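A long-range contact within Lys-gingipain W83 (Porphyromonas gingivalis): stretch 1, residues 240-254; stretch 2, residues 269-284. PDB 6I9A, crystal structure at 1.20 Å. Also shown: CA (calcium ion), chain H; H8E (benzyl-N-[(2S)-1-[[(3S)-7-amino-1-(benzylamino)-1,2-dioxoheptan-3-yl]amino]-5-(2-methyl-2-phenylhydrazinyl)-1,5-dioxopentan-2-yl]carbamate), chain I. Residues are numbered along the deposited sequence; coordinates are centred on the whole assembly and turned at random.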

# COMPACT_ATOMS: atom_id res chain seq x y z
N LYS A 240 10.67 10.79 -8.57
CA LYS A 240 11.09 9.38 -8.58
C LYS A 240 10.73 8.73 -7.26
O LYS A 240 11.59 8.35 -6.45
N TYR A 241 9.41 8.61 -7.01
CA TYR A 241 8.92 8.21 -5.71
C TYR A 241 8.81 6.71 -5.59
O TYR A 241 8.38 6.00 -6.48
N PHE A 242 9.15 6.21 -4.38
CA PHE A 242 9.22 4.77 -4.15
C PHE A 242 8.26 4.29 -3.05
O PHE A 242 7.76 5.07 -2.22
N LEU A 243 8.09 2.96 -3.03
CA LEU A 243 7.58 2.26 -1.85
C LEU A 243 8.81 1.83 -1.04
O LEU A 243 9.76 1.29 -1.62
N ALA A 244 8.81 2.10 0.27
CA ALA A 244 9.90 1.60 1.13
C ALA A 244 9.29 0.69 2.17
O ALA A 244 8.18 0.94 2.69
N ILE A 245 10.05 -0.36 2.50
CA ILE A 245 9.64 -1.34 3.54
C ILE A 245 10.81 -1.50 4.50
O ILE A 245 11.93 -1.89 4.08
N GLY A 246 10.57 -1.19 5.76
CA GLY A 246 11.55 -1.39 6.83
C GLY A 246 11.15 -2.60 7.66
O GLY A 246 10.19 -2.54 8.44
N ASN A 247 11.79 -3.74 7.37
CA ASN A 247 11.61 -4.95 8.20
C ASN A 247 12.61 -4.86 9.35
O ASN A 247 13.76 -5.34 9.27
N CYS A 248 12.19 -4.12 10.39
CA CYS A 248 13.08 -3.67 11.48
C CYS A 248 12.22 -3.11 12.58
O CYS A 248 11.02 -2.85 12.39
N CYS A 249 12.80 -2.83 13.73
CA CYS A 249 12.05 -2.23 14.83
C CYS A 249 11.61 -0.81 14.55
O CYS A 249 12.33 -0.05 13.90
N ILE A 250 10.43 -0.48 15.08
CA ILE A 250 9.87 0.80 15.53
C ILE A 250 9.93 1.99 14.55
O ILE A 250 9.47 3.07 14.97
N THR A 251 10.33 1.81 13.28
CA THR A 251 10.33 2.95 12.37
C THR A 251 8.95 3.48 12.03
O THR A 251 8.87 4.61 11.51
N ALA A 252 7.88 2.71 12.32
CA ALA A 252 6.51 3.17 12.07
C ALA A 252 5.82 3.43 13.39
O ALA A 252 4.60 3.38 13.46
N GLN A 253 6.56 3.80 14.44
CA GLN A 253 5.93 4.11 15.77
C GLN A 253 5.43 5.56 15.69
O GLN A 253 6.06 6.51 16.13
N PHE A 254 4.21 5.68 15.15
CA PHE A 254 3.73 6.98 14.70
C PHE A 254 3.10 7.83 15.79
O PHE A 254 2.65 8.95 15.48
N LYS A 269 8.60 16.66 0.92
CA LYS A 269 8.09 17.22 -0.32
C LYS A 269 8.93 16.85 -1.53
O LYS A 269 10.14 17.10 -1.53
N GLU A 270 8.31 16.29 -2.57
CA GLU A 270 8.98 16.01 -3.85
C GLU A 270 10.28 15.23 -3.66
O GLU A 270 11.24 15.39 -4.41
N LYS A 271 10.23 14.30 -2.72
CA LYS A 271 11.34 13.37 -2.47
C LYS A 271 10.77 12.25 -1.60
O LYS A 271 9.63 12.34 -1.15
N GLY A 272 11.59 11.26 -1.32
CA GLY A 272 11.12 10.17 -0.46
C GLY A 272 10.09 9.27 -1.14
O GLY A 272 10.15 8.98 -2.35
N ALA A 273 9.17 8.76 -0.30
CA ALA A 273 8.25 7.68 -0.67
C ALA A 273 6.82 8.14 -0.86
O ALA A 273 6.40 9.13 -0.25
N TYR A 274 6.04 7.34 -1.62
CA TYR A 274 4.58 7.54 -1.63
C TYR A 274 3.88 6.65 -0.60
O TYR A 274 2.74 6.92 -0.23
N ALA A 275 4.58 5.63 -0.07
CA ALA A 275 4.03 4.75 0.97
C ALA A 275 5.20 4.09 1.65
O ALA A 275 6.28 3.89 1.07
N TYR A 276 4.96 3.71 2.91
CA TYR A 276 5.94 3.02 3.77
C TYR A 276 5.25 1.93 4.52
O TYR A 276 4.16 2.13 5.06
N ILE A 277 5.90 0.76 4.55
CA ILE A 277 5.44 -0.33 5.42
C ILE A 277 6.50 -0.55 6.49
O ILE A 277 7.69 -0.71 6.14
N GLY A 278 6.12 -0.53 7.75
CA GLY A 278 7.06 -0.80 8.81
C GLY A 278 6.31 -1.13 10.08
O GLY A 278 5.07 -1.20 10.11
N SER A 279 7.07 -1.32 11.14
CA SER A 279 6.54 -1.79 12.42
C SER A 279 6.52 -0.68 13.46
O SER A 279 7.48 0.08 13.60
N SER A 280 5.39 -0.58 14.20
CA SER A 280 5.30 0.36 15.32
C SER A 280 6.13 -0.12 16.54
O SER A 280 6.92 0.66 17.06
N PRO A 281 6.02 -1.39 16.97
CA PRO A 281 6.87 -1.90 18.06
C PRO A 281 8.13 -2.52 17.46
O PRO A 281 8.41 -2.44 16.24
N ASN A 282 8.89 -3.22 18.28
CA ASN A 282 10.01 -4.01 17.75
C ASN A 282 9.52 -5.04 16.77
O ASN A 282 8.42 -5.59 16.95
N SER A 283 10.30 -5.34 15.75
CA SER A 283 10.03 -6.49 14.91
C SER A 283 11.02 -7.58 15.29
O SER A 283 11.94 -7.32 16.08
N TYR A 284 10.83 -8.80 14.77
CA TYR A 284 11.66 -9.92 15.20
C TYR A 284 12.26 -10.61 14.02
O TYR A 284 11.66 -10.72 12.94

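Two neighbouring parallel strands pair through their backbones and sort their side chains onto two sheet faces, and the loops that follow them lock together beside Cys249, covalently bound to H8E. One face carries Leu243, Ala275, Ile245 and Ile277. Leu243 (chi1 t, chi2 p) brings CD1 to 4.0 Å from Ala275 CB, and the m,t rotamers of Ile245 and Ile277 place their CD1 atoms 3.9 Å apart. On the other face, Phe242 (p) sets CE1 3.7 Å from Ala273 CB, and one face of its ring lies against Gly272 O. Just before Phe242, Tyr241 (m) points toward stretch 2, its OH 3.3 Å from Glu270 CA. At the bulge between Ala273 and Ala275, Tyr274 (p) turns a ring face to Leu243 CA.

Tyr276 (t) links the strand to the following loop of stretch 1. Its CD1 packs 3.7 Å from Ala244 CB, and its OH donates a hydrogen bond to Thr251 OG1 (2.6 Å). Gly246 leaves room for that hydroxyl: its CA is 3.3 Å from Tyr276 OH, where a CB would clash. Thr251 (p) passes the chain on, donating from OG1 to water 1 (2.6 Å). This water accepts from Ser279 N (2.8 Å) and donates to Gly246 O (2.8 Å) and Cys248 O (2.7 Å), bridging the strands where direct pairing stops.

Beyond it, Ala252 points toward stretch 2, with CB 3.5 Å from Gly278 C, and extended Gln253 (t,t) donates from NE2 to Ser280 O (2.9 Å). Ser279 OG (t) stays within its own stretch, donating to Pro281 O (2.8 Å). Cys249 (m) rests SG 3.6 Å from Asn282 CB and bonds covalently to H8E CBN (2.0 Å). The ligand is held from both stretches: its NAB donates to Asn247 O (2.9 Å) and its NBG to Ser283 O (2.9 Å).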

# COMPACT_ATOMS: atom_id res chain seq x y z
CB LYS A 240 12.61 9.32 -8.85
CG LYS A 240 12.94 9.77 -10.31
CD LYS A 240 14.45 9.75 -10.55
CE LYS A 240 15.21 10.77 -9.75
NZ LYS A 240 16.61 11.04 -10.26
CB TYR A 241 7.57 8.90 -5.40
CG TYR A 241 7.69 10.39 -5.67
CD1 TYR A 241 8.70 11.14 -5.07
CD2 TYR A 241 6.89 11.01 -6.62
CE1 TYR A 241 8.91 12.48 -5.42
CE2 TYR A 241 7.07 12.37 -6.96
CZ TYR A 241 8.08 13.09 -6.35
OH TYR A 241 8.34 14.41 -6.66
CB PHE A 242 10.69 4.35 -3.82
CG PHE A 242 11.38 5.20 -2.76
CD1 PHE A 242 11.13 5.02 -1.40
CD2 PHE A 242 12.35 6.13 -3.14
CE1 PHE A 242 11.77 5.82 -0.46
CE2 PHE A 242 13.00 6.91 -2.20
CZ PHE A 242 12.74 6.74 -0.88
CB LEU A 243 6.83 1.01 -2.32
CG LEU A 243 6.50 -0.01 -1.21
CD1 LEU A 243 5.58 0.57 -0.13
CD2 LEU A 243 5.84 -1.24 -1.81
CB ALA A 244 10.64 2.75 1.76
CB ILE A 245 9.25 -2.69 2.92
CG1 ILE A 245 8.10 -2.49 1.92
CG2 ILE A 245 8.88 -3.70 4.03
CD1 ILE A 245 7.56 -3.79 1.32
CB ASN A 247 11.79 -6.20 7.38
CG ASN A 247 10.72 -6.37 6.31
OD1 ASN A 247 10.99 -6.39 5.11
ND2 ASN A 247 9.46 -6.48 6.75
CB CYS A 248 14.10 -2.64 10.99
SG CYS A 248 13.38 -1.16 10.24
CB CYS A 249 12.95 -2.21 16.09
SG CYS A 249 13.42 -3.86 16.69
CB ILE A 250 10.46 1.20 16.92
CG1 ILE A 250 11.98 1.45 16.89
CG2 ILE A 250 10.08 0.12 17.96
CD1 ILE A 250 12.55 1.87 18.29
CB THR A 251 11.02 2.58 11.07
OG1 THR A 251 10.28 1.56 10.38
CG2 THR A 251 12.49 2.20 11.24
CB ALA A 252 5.75 2.15 11.22
CB GLN A 253 6.96 3.92 16.87
CG GLN A 253 6.25 3.80 18.24
CD GLN A 253 7.22 3.49 19.33
OE1 GLN A 253 7.52 4.35 20.20
NE2 GLN A 253 7.71 2.27 19.34
CB PHE A 254 2.77 6.81 13.48
CG PHE A 254 1.59 5.92 13.76
CD1 PHE A 254 1.62 4.57 13.40
CD2 PHE A 254 0.45 6.43 14.34
CE1 PHE A 254 0.52 3.74 13.68
CE2 PHE A 254 -0.64 5.60 14.65
CZ PHE A 254 -0.61 4.26 14.29
CB LYS A 269 8.03 18.76 -0.22
CG LYS A 269 7.37 19.38 -1.45
CD LYS A 269 7.05 20.87 -1.23
CE LYS A 269 6.08 21.42 -2.29
NZ LYS A 269 4.66 20.89 -2.17
CB GLU A 270 9.22 17.33 -4.64
CG GLU A 270 7.89 17.97 -5.07
CD GLU A 270 8.00 19.31 -5.76
OE1 GLU A 270 9.10 19.89 -5.78
OE2 GLU A 270 6.97 19.78 -6.30
CB LYS A 271 12.52 14.11 -1.82
CG LYS A 271 12.21 14.58 -0.40
CD LYS A 271 13.30 15.48 0.24
CE LYS A 271 13.49 16.83 -0.42
NZ LYS A 271 12.39 17.79 -0.09
CB ALA A 273 8.27 6.66 0.51
CB TYR A 274 4.01 7.29 -3.03
CG TYR A 274 4.19 5.88 -3.54
CD1 TYR A 274 3.36 4.85 -3.09
CD2 TYR A 274 5.21 5.55 -4.43
CE1 TYR A 274 3.51 3.54 -3.56
CE2 TYR A 274 5.37 4.24 -4.91
CZ TYR A 274 4.55 3.24 -4.43
OH TYR A 274 4.65 1.95 -4.87
CB ALA A 275 3.10 3.71 0.38
CB TYR A 276 6.55 4.02 4.76
CG TYR A 276 7.66 3.40 5.60
CD1 TYR A 276 8.90 3.11 5.03
CD2 TYR A 276 7.45 3.07 6.93
CE1 TYR A 276 9.93 2.55 5.78
CE2 TYR A 276 8.49 2.51 7.70
CZ TYR A 276 9.72 2.24 7.11
OH TYR A 276 10.75 1.68 7.80
CB ILE A 277 5.24 -1.66 4.63
CG1 ILE A 277 4.07 -1.49 3.63
CG2 ILE A 277 4.94 -2.80 5.61
CD1 ILE A 277 4.05 -2.57 2.55
CB SER A 279 7.42 -2.92 12.94
OG SER A 279 6.90 -3.46 14.15
CB SER A 280 3.82 0.56 15.64
OG SER A 280 3.72 1.27 16.87
CB PRO A 281 5.99 -2.96 18.68
CG PRO A 281 5.35 -3.63 17.46
CD PRO A 281 5.00 -2.40 16.60
CB ASN A 282 10.72 -4.74 18.92
CG ASN A 282 11.38 -3.79 19.88
OD1 ASN A 282 11.58 -2.61 19.60
ND2 ASN A 282 11.78 -4.30 21.05
CB SER A 283 10.03 -6.18 13.41
OG SER A 283 11.37 -5.99 12.95
CB TYR A 284 10.81 -10.93 16.02
CG TYR A 284 10.53 -10.38 17.40
CD1 TYR A 284 9.53 -9.43 17.62
CD2 TYR A 284 11.32 -10.76 18.49
CE1 TYR A 284 9.37 -8.84 18.86
CE2 TYR A 284 11.15 -10.19 19.74
CZ TYR A 284 10.16 -9.26 19.93
OH TYR A 284 10.02 -8.78 21.21
CA CA H . 3.23 11.07 14.63
CAQ H8E I . 18.01 0.59 17.61
CAK H8E I . 19.02 1.50 17.20
CAH H8E I . 20.26 1.02 16.80
CAL H8E I . 20.55 -0.34 16.80
CAR H8E I . 19.55 -1.21 17.22
CBO H8E I . 18.28 -0.78 17.59
CBA H8E I . 17.35 -1.74 18.04
NBE H8E I . 16.57 -2.36 16.95
CBL H8E I . 16.13 -3.64 16.99
OAE H8E I . 16.46 -4.41 17.90
CBN H8E I . 15.22 -4.08 15.85
OAG H8E I . 15.30 -3.33 14.82
CBS H8E I . 15.32 -5.61 15.58
CBB H8E I . 14.83 -6.01 14.18
CAY H8E I . 15.04 -7.50 13.88
CAX H8E I . 14.35 -8.00 12.61
CAW H8E I . 15.03 -7.50 11.34
NAB H8E I . 14.33 -8.06 10.15
NBG H8E I . 14.63 -6.42 16.60
C H8E I . 15.19 -7.34 17.38
O H8E I . 16.38 -7.62 17.42
CA H8E I . 14.22 -7.91 18.41
N H8E I . 14.62 -9.22 18.90
CBK H8E I . 14.61 -10.33 18.11
OAD H8E I . 14.37 -10.21 16.90
OBI H8E I . 14.87 -11.43 18.71
CBD H8E I . 14.97 -12.67 17.91
CBP H8E I . 15.51 -13.76 18.72
CAS H8E I . 14.69 -14.72 19.31
CAM H8E I . 15.20 -15.81 20.08
CAI H8E I . 16.59 -15.83 20.27
CAN H8E I . 17.40 -14.83 19.74
CAT H8E I . 16.89 -13.81 18.97
CB H8E I . 14.11 -6.94 19.60
CG H8E I . 15.47 -6.70 20.31
CD H8E I . 15.41 -5.50 21.21
OE1 H8E I . 14.95 -5.59 22.35
NE2 H8E I . 15.83 -4.37 20.60
NBT H8E I . 15.70 -3.11 21.19
CAA H8E I . 14.83 -2.20 20.40
CBQ H8E I . 16.88 -2.65 21.86
CAU H8E I . 17.16 -1.28 22.02
CAO H8E I . 18.28 -0.86 22.72
CAJ H8E I . 19.15 -1.80 23.27
CAP H8E I . 18.91 -3.16 23.09
CAV H8E I . 17.77 -3.58 22.40
O HOH W 1 9.87 -1.01 10.75
O HOH W 2 2.26 11.75 16.75
O HOH W 3 5.20 10.42 15.92
O HOH W 4 4.57 13.01 14.71